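Local structure of uncharacterized protein (Parabacteroides merdae ATCC 43184, 5BMT) at residues T44-A47 against G48-V51; F59-A62 against D63-N66; L112-N115 against N116-R119. The protein is of unknown function but is a beta-rich chain with an immunoglobulin-like fold that also carries an OB-type domain of the BF3042 lipoprotein family. All coordinates share one frame; numbering follows the deposited sequence.

Contact 1 (T44-A47 against G48-V51); sequences TYRA and GDCV. With EDO (1,2-ethanediol), chain F.
With CG anti to its own carbonyl carbon (chi1 -75°), D49 folds its carboxylate back over the turn toward R46, while a similar first torsion of Y45 (chi1 -55°) brings the phenol ring to V51. The carboxylate oxygen OD2 of D49 accepts the backbone N-H of R46 (N to OD2 2.9 Å), which comes from above the carboxylate plane. In return D49 N donates to R46 O at 3.0 Å, so the two residues grip each other twice. This second bond closes a type II beta turn from R46 to D49. G48 sits at its third position with a positive phi, where a CB would run into the carbonyl oxygen of A47; a residue without a side chain suits the site. Two waters lengthen the reach of the carboxylate: one links D49 OD2 (2.7 Å) to T44 O, the other links D49 OD1 (2.9 Å) to A47 O. OD1 also forms a salt bridge with K85. Alongside the polar cluster, CE1 of Y45 rests on CG1 of V51 at 3.5 Å, the two side chains crossing at about a right angle. CG2 of T44 lies over one face of the ring, near its rim, and the phenol OH reaches S80 O. An ethanediol, probably from the crystallisation liquor, bonds through O2 to Y45 O at 2.8 Å. Were D49 replaced by an alanine, the N-H of R46 would probably lose its carboxylate acceptor, each water one of its two, and K85 its opposite charge. The buried carboxylate thus gathers a backbone N-H, two waters and a lysine charge, which together are likely to stabilise its ionised form.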
ATOM      1  N   THR A  44     -10.850   9.219  14.776  1.00 15.65           N
ATOM      2  CA  THR A  44     -10.944   8.806  13.361  1.00 15.34           C
ATOM      3  C   THR A  44     -10.057   7.568  13.121  1.00 18.92           C
ATOM      4  O   THR A  44     -10.279   6.819  12.175  1.00 18.98           O
ATOM      5  CB  THR A  44     -10.435   9.971  12.475  1.00 19.35           C
ATOM      6  OG1 THR A  44     -11.297  11.102  12.654  1.00 27.10           O
ATOM      7  CG2 THR A  44     -10.378   9.616  10.990  1.00 23.38           C
ATOM      8  N   TYR A  45      -9.005   7.390  13.933  1.00 15.92           N
ATOM      9  CA  TYR A  45      -8.003   6.356  13.675  1.00 15.31           C
ATOM     10  C   TYR A  45      -7.995   5.200  14.649  1.00 19.07           C
ATOM     11  O   TYR A  45      -8.385   5.327  15.824  1.00 18.73           O
ATOM     12  CB  TYR A  45      -6.606   7.003  13.721  1.00 15.23           C
ATOM     13  CG  TYR A  45      -6.464   8.169  12.777  1.00 14.10           C
ATOM     14  CD1 TYR A  45      -6.580   7.994  11.400  1.00 15.27           C
ATOM     15  CD2 TYR A  45      -6.309   9.465  13.260  1.00 15.25           C
ATOM     16  CE1 TYR A  45      -6.535   9.078  10.529  1.00 15.77           C
ATOM     17  CE2 TYR A  45      -6.242  10.559  12.397  1.00 16.20           C
ATOM     18  CZ  TYR A  45      -6.357  10.357  11.029  1.00 18.31           C
ATOM     19  OH  TYR A  45      -6.329  11.428  10.178  1.00 20.08           O
ATOM     20  N   ARG A  46      -7.530   4.054  14.141  1.00 16.54           N
ATOM     21  CA  ARG A  46      -7.284   2.934  15.016  0.50 16.24           C
ATOM     22  C   ARG A  46      -6.044   2.198  14.518  1.00 18.08           C
ATOM     23  O   ARG A  46      -5.637   2.311  13.352  1.00 15.51           O
ATOM     24  CB  ARG A  46      -8.495   2.026  15.243  0.50 16.82           C
ATOM     25  CG  ARG A  46      -8.941   1.164  14.081  0.50 25.73           C
ATOM     26  CD  ARG A  46     -10.169   0.342  14.462  0.50 34.31           C
ATOM     27  NE  ARG A  46      -9.836  -0.815  15.300  0.50 43.76           N
ATOM     28  CZ  ARG A  46     -10.726  -1.645  15.844  0.50 56.23           C
ATOM     29  NH1 ARG A  46     -12.025  -1.455  15.655  0.50 37.16           N
ATOM     30  NH2 ARG A  46     -10.321  -2.664  16.589  0.50 46.37           N
ATOM     31  N   ALA A  47      -5.405   1.492  15.448  1.00 15.88           N
ATOM     32  CA  ALA A  47      -4.180   0.761  15.121  1.00 13.70           C
ATOM     33  C   ALA A  47      -4.444  -0.170  13.934  1.00 14.87           C
ATOM     34  O   ALA A  47      -5.495  -0.829  13.866  1.00 15.56           O
ATOM     35  CB  ALA A  47      -3.741  -0.051  16.342  1.00 14.48           C
ATOM     36  N   GLY A  48      -3.517  -0.152  12.996  1.00 11.31           N
ATOM     37  CA  GLY A  48      -3.606  -0.920  11.759  1.00 11.78           C
ATOM     38  C   GLY A  48      -4.043  -0.098  10.569  1.00 14.70           C
ATOM     39  O   GLY A  48      -3.923  -0.560   9.433  1.00 15.50           O
ATOM     40  N   ASP A  49      -4.580   1.103  10.801  1.00 12.52           N
ATOM     41  CA  ASP A  49      -4.987   1.967   9.700  1.00 11.73           C
ATOM     42  C   ASP A  49      -3.789   2.490   8.952  1.00 13.98           C
ATOM     43  O   ASP A  49      -2.733   2.741   9.531  1.00 14.06           O
ATOM     44  CB  ASP A  49      -5.749   3.202  10.230  1.00 12.44           C
ATOM     45  CG  ASP A  49      -7.176   2.953  10.689  1.00 16.30           C
ATOM     46  OD1 ASP A  49      -7.701   1.851  10.442  1.00 18.71           O
ATOM     47  OD2 ASP A  49      -7.781   3.878  11.279  1.00 18.93           O
ATOM     48  N   CYS A  50      -3.982   2.726   7.662  1.00 12.00           N
ATOM     49  CA  CYS A  50      -2.998   3.398   6.819  1.00 11.81           C
ATOM     50  C   CYS A  50      -3.509   4.766   6.499  1.00 12.88           C
ATOM     51  O   CYS A  50      -4.711   4.951   6.269  1.00 13.27           O
ATOM     52  CB  CYS A  50      -2.765   2.620   5.537  1.00 12.14           C
ATOM     53  SG  CYS A  50      -1.888   1.069   5.787  1.00 15.95           S
ATOM     54  N   VAL A  51      -2.606   5.745   6.467  1.00 11.61           N
ATOM     55  CA  VAL A  51      -2.979   7.126   6.167  1.00 11.91           C
ATOM     56  C   VAL A  51      -1.899   7.751   5.313  1.00 13.69           C
ATOM     57  O   VAL A  51      -0.780   7.225   5.253  1.00 13.08           O
ATOM     58  CB  VAL A  51      -3.158   7.965   7.487  1.00 14.16           C
ATOM     59  CG1 VAL A  51      -4.288   7.408   8.366  1.00 13.78           C
ATOM     60  CG2 VAL A  51      -1.835   8.068   8.281  1.00 14.69           C
TER
HETATM   61  C1  EDO F 304      -6.157   7.132  18.107  0.50 15.46           C
HETATM   62  O1  EDO F 304      -6.469   7.208  19.499  0.50 14.65           O
HETATM   63  C2  EDO F 304      -5.682   5.697  17.786  0.50 17.45           C
HETATM   64  O2  EDO F 304      -6.755   4.829  18.043  0.50 17.38           O
HETATM   65  O   HOH W   1     -10.392   3.896  11.742  1.00 26.27           O
HETATM   66  O   HOH W   2      -7.393  -0.698  11.739  1.00 27.40           O

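Contact 2 (F59-A62 against D63-N66); sequences FDSA and DNAN
Two overlapping beta turns, S61 to N64 and A62 to A65, lie in the loop that follows strand 50-57. The first turn is closed by N64 N donating to S61 O at 3.2 Å, the second by A65 N donating to A62 O, also at 3.2 Å but straighter, with an N-H...O angle of 159°. D63 is a central residue of both turns, with A62 before it in the first and N64 after it in the second. The S61 side chain adds to the first turn: with OG set between the backbone N and the carbonyl carbon (chi1 72°), the hydroxyl swings over to N64 N and accepts a second, weak bond at 3.2 Å. The same N-H is therefore shared between the carbonyl and the hydroxyl of one serine. OG lies 3.4 Å from N64 CB as well, close against the root of the asparagine side chain, and it also bonds to D58 O. That carbonyl takes the ND2 of N64 too, so the serine and the asparagine converge on one backbone oxygen. A water stands 2.9 Å from F59 O and 2.7 Å from N64 O, between the two carbonyls. N64 is buried within this otherwise exposed surface loop, and its OD1 takes the backbone N-H of V74, tying the turns to strand 73-79. F59 meets Y73 of that strand edge-to-face, while N66, at the N-cap position, leads directly into helix 67-70.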
ATOM      1  N   PHE A  59      14.177  18.760  15.276  1.00 22.59           N
ATOM      2  CA  PHE A  59      15.279  17.978  15.833  1.00 22.38           C
ATOM      3  C   PHE A  59      15.933  18.639  17.050  1.00 29.40           C
ATOM      4  O   PHE A  59      16.577  17.939  17.839  1.00 30.10           O
ATOM      5  CB  PHE A  59      16.334  17.725  14.729  1.00 23.41           C
ATOM      6  CG  PHE A  59      15.818  16.756  13.690  1.00 22.01           C
ATOM      7  CD1 PHE A  59      15.813  15.391  13.932  1.00 23.61           C
ATOM      8  CD2 PHE A  59      15.311  17.216  12.473  1.00 22.01           C
ATOM      9  CE1 PHE A  59      15.262  14.496  12.995  1.00 23.75           C
ATOM     10  CE2 PHE A  59      14.783  16.328  11.538  1.00 22.02           C
ATOM     11  CZ  PHE A  59      14.738  14.974  11.812  1.00 21.07           C
ATOM     12  N   ASP A  60      15.724  19.952  17.227  1.00 26.29           N
ATOM     13  CA  ASP A  60      16.345  20.713  18.319  1.00 27.06           C
ATOM     14  C   ASP A  60      15.439  20.875  19.562  1.00 30.94           C
ATOM     15  O   ASP A  60      15.867  21.505  20.532  1.00 31.15           O
ATOM     16  CB  ASP A  60      16.752  22.101  17.800  1.00 29.29           C
ATOM     17  CG  ASP A  60      17.768  22.095  16.666  1.00 43.17           C
ATOM     18  OD1 ASP A  60      18.606  21.164  16.619  1.00 43.48           O
ATOM     19  OD2 ASP A  60      17.741  23.036  15.841  1.00 50.05           O
ATOM     20  N   SER A  61      14.210  20.319  19.556  1.00 27.01           N
ATOM     21  CA  SER A  61      13.292  20.500  20.687  1.00 25.91           C
ATOM     22  C   SER A  61      13.695  19.700  21.916  1.00 30.34           C
ATOM     23  O   SER A  61      14.390  18.689  21.793  1.00 28.78           O
ATOM     24  CB  SER A  61      11.880  20.095  20.284  1.00 28.19           C
ATOM     25  OG  SER A  61      11.773  18.687  20.138  1.00 30.75           O
ATOM     26  N   ALA A  62      13.225  20.137  23.116  1.00 29.62           N
ATOM     27  CA  ALA A  62      13.457  19.419  24.372  1.00 29.99           C
ATOM     28  C   ALA A  62      12.797  18.028  24.313  1.00 31.49           C
ATOM     29  O   ALA A  62      13.377  17.060  24.802  1.00 31.25           O
ATOM     30  CB  ALA A  62      12.929  20.224  25.561  1.00 31.45           C
ATOM     31  N   ASP A  63      11.623  17.919  23.648  1.00 27.48           N
ATOM     32  CA  ASP A  63      10.899  16.651  23.474  1.00 27.95           C
ATOM     33  C   ASP A  63      11.697  15.634  22.651  1.00 29.01           C
ATOM     34  O   ASP A  63      11.508  14.434  22.834  1.00 30.35           O
ATOM     35  CB  ASP A  63       9.545  16.896  22.787  1.00 30.76           C
ATOM     36  CG  ASP A  63       8.400  17.226  23.733  1.00 47.15           C
ATOM     37  OD1 ASP A  63       8.628  17.248  24.968  1.00 49.23           O
ATOM     38  OD2 ASP A  63       7.266  17.425  23.244  1.00 52.22           O
ATOM     39  N   ASN A  64      12.582  16.106  21.758  1.00 23.76           N
ATOM     40  CA  ASN A  64      13.387  15.222  20.904  1.00 22.16           C
ATOM     41  C   ASN A  64      14.843  15.076  21.388  1.00 25.87           C
ATOM     42  O   ASN A  64      15.607  14.359  20.746  1.00 24.55           O
ATOM     43  CB  ASN A  64      13.329  15.689  19.444  1.00 20.38           C
ATOM     44  CG  ASN A  64      11.996  15.274  18.847  1.00 20.68           C
ATOM     45  OD1 ASN A  64      11.482  14.205  19.193  1.00 19.78           O
ATOM     46  ND2 ASN A  64      11.420  16.091  17.963  1.00 19.41           N
ATOM     47  N   ALA A  65      15.191  15.654  22.555  1.00 26.11           N
ATOM     48  CA  ALA A  65      16.543  15.538  23.119  1.00 27.37           C
ATOM     49  C   ALA A  65      16.911  14.079  23.415  1.00 31.62           C
ATOM     50  O   ALA A  65      18.082  13.728  23.307  1.00 31.30           O
ATOM     51  CB  ALA A  65      16.663  16.372  24.397  1.00 29.51           C
ATOM     52  N   ASN A  66      15.915  13.229  23.753  1.00 27.23           N
ATOM     53  CA  ASN A  66      16.133  11.817  24.078  1.00 26.72           C
ATOM     54  C   ASN A  66      15.456  10.891  23.070  1.00 25.34           C
ATOM     55  O   ASN A  66      15.067   9.775  23.433  1.00 25.06           O
ATOM     56  CB  ASN A  66      15.614  11.509  25.490  1.00 29.43           C
ATOM     57  CG  ASN A  66      16.293  12.314  26.573  1.00 51.17           C
ATOM     58  OD1 ASN A  66      17.519  12.431  26.612  1.00 41.75           O
ATOM     59  ND2 ASN A  66      15.505  12.897  27.467  1.00 46.46           N
TER
HETATM   60  O   HOH W   3      16.607  15.129  18.350  1.00 37.89           O

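Contact 3 (L112-N115 against N116-R119); sequences LFSN and NYKR
L112 and R119 form the hydrogen-bonded pair of an antiparallel hairpin: L112 N donates to R119 O at 2.8 Å and R119 N to L112 O at 3.0 Å. L112 O also receives a CA-H...O contact from K118. Nearer the loop, S114 N donates to Y117 O at 2.9 Å, but the return bond goes to a side chain. S114 O is 4.0 Å from Y117 N, and the hydroxyl OG, placed between backbone N and carbonyl carbon (chi1 70°), accepts that N-H at 3.1 Å instead. OG lies in the plane of the Y117 ring, at its edge, and also bonds to D17. Among apolar contacts, the non-hydrogen-bonded pair F113 and K118 puts CE of the lysine 3.6 Å from CE2 of the ring, the two side chains crossing obliquely. The ammonium end of K118 makes a cation-pi contact with Y189. Polar ends are held outside the hairpin or by its backbone. N115 ND2 bonds to Y18 O. The R119 guanidinium has Y117 CD1 over one face, near the rim; NE bonds to G48 O, NH1 to K118 O (3.0 Å) and in a salt bridge to E184. N115 and N116 have backbone angles near those of a type I turn, and the whole is a tight beta hairpin joining strands 106-113 and 118-126.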
ATOM      1  N   LEU A 112       4.531  -1.677   3.627  1.00 11.61           N
ATOM      2  CA  LEU A 112       4.831  -0.892   4.831  1.00 11.75           C
ATOM      3  C   LEU A 112       4.838  -1.790   6.048  1.00 12.86           C
ATOM      4  O   LEU A 112       4.004  -2.706   6.155  1.00 12.58           O
ATOM      5  CB  LEU A 112       3.775   0.192   5.038  1.00 11.89           C
ATOM      6  CG  LEU A 112       4.004   1.514   4.256  1.00 14.46           C
ATOM      7  CD1 LEU A 112       3.808   1.305   2.736  1.00 15.62           C
ATOM      8  CD2 LEU A 112       3.050   2.610   4.775  1.00 16.29           C
ATOM      9  N   PHE A 113       5.733  -1.470   6.991  1.00 12.71           N
ATOM     10  CA  PHE A 113       5.884  -2.197   8.256  1.00 13.28           C
ATOM     11  C   PHE A 113       5.608  -1.320   9.451  1.00 15.48           C
ATOM     12  O   PHE A 113       5.984  -0.155   9.448  1.00 16.12           O
ATOM     13  CB  PHE A 113       7.354  -2.696   8.385  1.00 15.34           C
ATOM     14  CG  PHE A 113       7.793  -3.677   7.330  1.00 16.17           C
ATOM     15  CD1 PHE A 113       8.098  -3.254   6.038  1.00 20.27           C
ATOM     16  CD2 PHE A 113       7.885  -5.028   7.622  1.00 20.78           C
ATOM     17  CE1 PHE A 113       8.464  -4.184   5.047  1.00 22.14           C
ATOM     18  CE2 PHE A 113       8.310  -5.947   6.652  1.00 23.57           C
ATOM     19  CZ  PHE A 113       8.581  -5.524   5.371  1.00 22.14           C
ATOM     20  N   SER A 114       5.025  -1.887  10.507  1.00 13.31           N
ATOM     21  CA  SER A 114       4.872  -1.177  11.773  1.00 13.48           C
ATOM     22  C   SER A 114       5.242  -2.156  12.875  1.00 17.34           C
ATOM     23  O   SER A 114       5.670  -3.283  12.594  1.00 18.94           O
ATOM     24  CB  SER A 114       3.462  -0.612  11.943  1.00 15.00           C
ATOM     25  OG  SER A 114       2.482  -1.622  12.145  1.00 15.78           O
ATOM     26  N   ASN A 115       5.004  -1.790  14.121  1.00 14.80           N
ATOM     27  CA  ASN A 115       5.354  -2.697  15.191  1.00 15.16           C
ATOM     28  C   ASN A 115       4.567  -4.009  15.089  1.00 18.41           C
ATOM     29  O   ASN A 115       5.146  -5.085  15.260  1.00 19.94           O
ATOM     30  CB  ASN A 115       5.048  -1.974  16.510  1.00 16.12           C
ATOM     31  CG  ASN A 115       5.522  -2.715  17.727  1.00 21.09           C
ATOM     32  OD1 ASN A 115       6.511  -3.453  17.668  1.00 20.71           O
ATOM     33  ND2 ASN A 115       4.800  -2.565  18.828  1.00 18.28           N
ATOM     34  N   ASN A 116       3.252  -3.925  14.786  1.00 13.90           N
ATOM     35  CA  ASN A 116       2.358  -5.080  14.815  1.00 14.25           C
ATOM     36  C   ASN A 116       1.726  -5.456  13.482  1.00 17.20           C
ATOM     37  O   ASN A 116       1.030  -6.476  13.423  1.00 17.88           O
ATOM     38  CB  ASN A 116       1.213  -4.803  15.796  1.00 14.75           C
ATOM     39  CG  ASN A 116       1.725  -4.601  17.203  1.00 18.73           C
ATOM     40  OD1 ASN A 116       2.299  -5.524  17.790  1.00 20.09           O
ATOM     41  ND2 ASN A 116       1.617  -3.356  17.712  1.00 16.60           N
ATOM     42  N   TYR A 117       1.880  -4.624  12.455  1.00 13.55           N
ATOM     43  CA  TYR A 117       1.193  -4.855  11.196  1.00 13.13           C
ATOM     44  C   TYR A 117       2.071  -4.698   9.994  1.00 14.99           C
ATOM     45  O   TYR A 117       3.112  -4.021  10.035  1.00 14.68           O
ATOM     46  CB  TYR A 117       0.070  -3.802  11.042  1.00 13.63           C
ATOM     47  CG  TYR A 117      -1.012  -3.868  12.086  1.00 15.57           C
ATOM     48  CD1 TYR A 117      -2.071  -4.759  11.960  1.00 16.57           C
ATOM     49  CD2 TYR A 117      -0.993  -3.021  13.191  1.00 16.50           C
ATOM     50  CE1 TYR A 117      -3.092  -4.809  12.910  1.00 19.55           C
ATOM     51  CE2 TYR A 117      -1.982  -3.086  14.164  1.00 17.38           C
ATOM     52  CZ  TYR A 117      -3.039  -3.970  14.012  1.00 21.13           C
ATOM     53  OH  TYR A 117      -4.035  -4.046  14.961  1.00 24.46           O
ATOM     54  N   LYS A 118       1.617  -5.312   8.886  1.00 12.98           N
ATOM     55  CA  LYS A 118       2.203  -5.087   7.553  1.00 11.81           C
ATOM     56  C   LYS A 118       1.068  -4.784   6.605  1.00 12.12           C
ATOM     57  O   LYS A 118       0.039  -5.486   6.644  1.00 12.41           O
ATOM     58  CB  LYS A 118       3.029  -6.287   7.052  1.00 13.53           C
ATOM     59  CG  LYS A 118       4.192  -6.613   8.003  1.00 15.30           C
ATOM     60  CD  LYS A 118       5.073  -7.716   7.460  1.00 16.02           C
ATOM     61  CE  LYS A 118       6.142  -8.102   8.481  1.00 18.00           C
ATOM     62  NZ  LYS A 118       5.586  -8.937   9.585  1.00 20.41           N
ATOM     63  N   ARG A 119       1.231  -3.756   5.764  1.00 11.23           N
ATOM     64  CA  ARG A 119       0.216  -3.438   4.753  1.00 11.21           C
ATOM     65  C   ARG A 119       0.864  -3.089   3.463  1.00 12.79           C
ATOM     66  O   ARG A 119       1.854  -2.351   3.451  1.00 13.34           O
ATOM     67  CB  ARG A 119      -0.695  -2.256   5.153  1.00 13.24           C
ATOM     68  CG  ARG A 119      -1.866  -2.618   6.081  1.00 15.44           C
ATOM     69  CD  ARG A 119      -1.472  -2.494   7.535  1.00 14.76           C
ATOM     70  NE  ARG A 119      -2.642  -2.808   8.368  1.00 15.68           N
ATOM     71  CZ  ARG A 119      -3.101  -4.029   8.629  1.00 16.22           C
ATOM     72  NH1 ARG A 119      -2.455  -5.106   8.175  1.00 14.99           N
ATOM     73  NH2 ARG A 119      -4.204  -4.189   9.360  1.00 17.13           N
TER
HETATM   74  O   HOH W   4       6.007  -5.356  10.891  1.00 30.02           O

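Overall arrangement
Contacts 1 and 3 lie side by side, their centres about 11 Å apart, and they touch. R119 NE is placed 2.8 Å from G48 O, probably as a hydrogen bond, while CE2 of Y117 packs 3.5 Å from G48 N and CB of R119 3.6 Å from SG of C50. The hairpin 112-119 thus rests against the loop and turn of 44-51. Contact 2 stands apart on the surface, with its centre about 26 Å from each of the others and its nearest atoms about 18 Å from contact 1; strand 50-57 leads from one to the other. No active site is known; a sulfate, probably from the crystallisation liquor, lies about 4 Å from the K118 side chain.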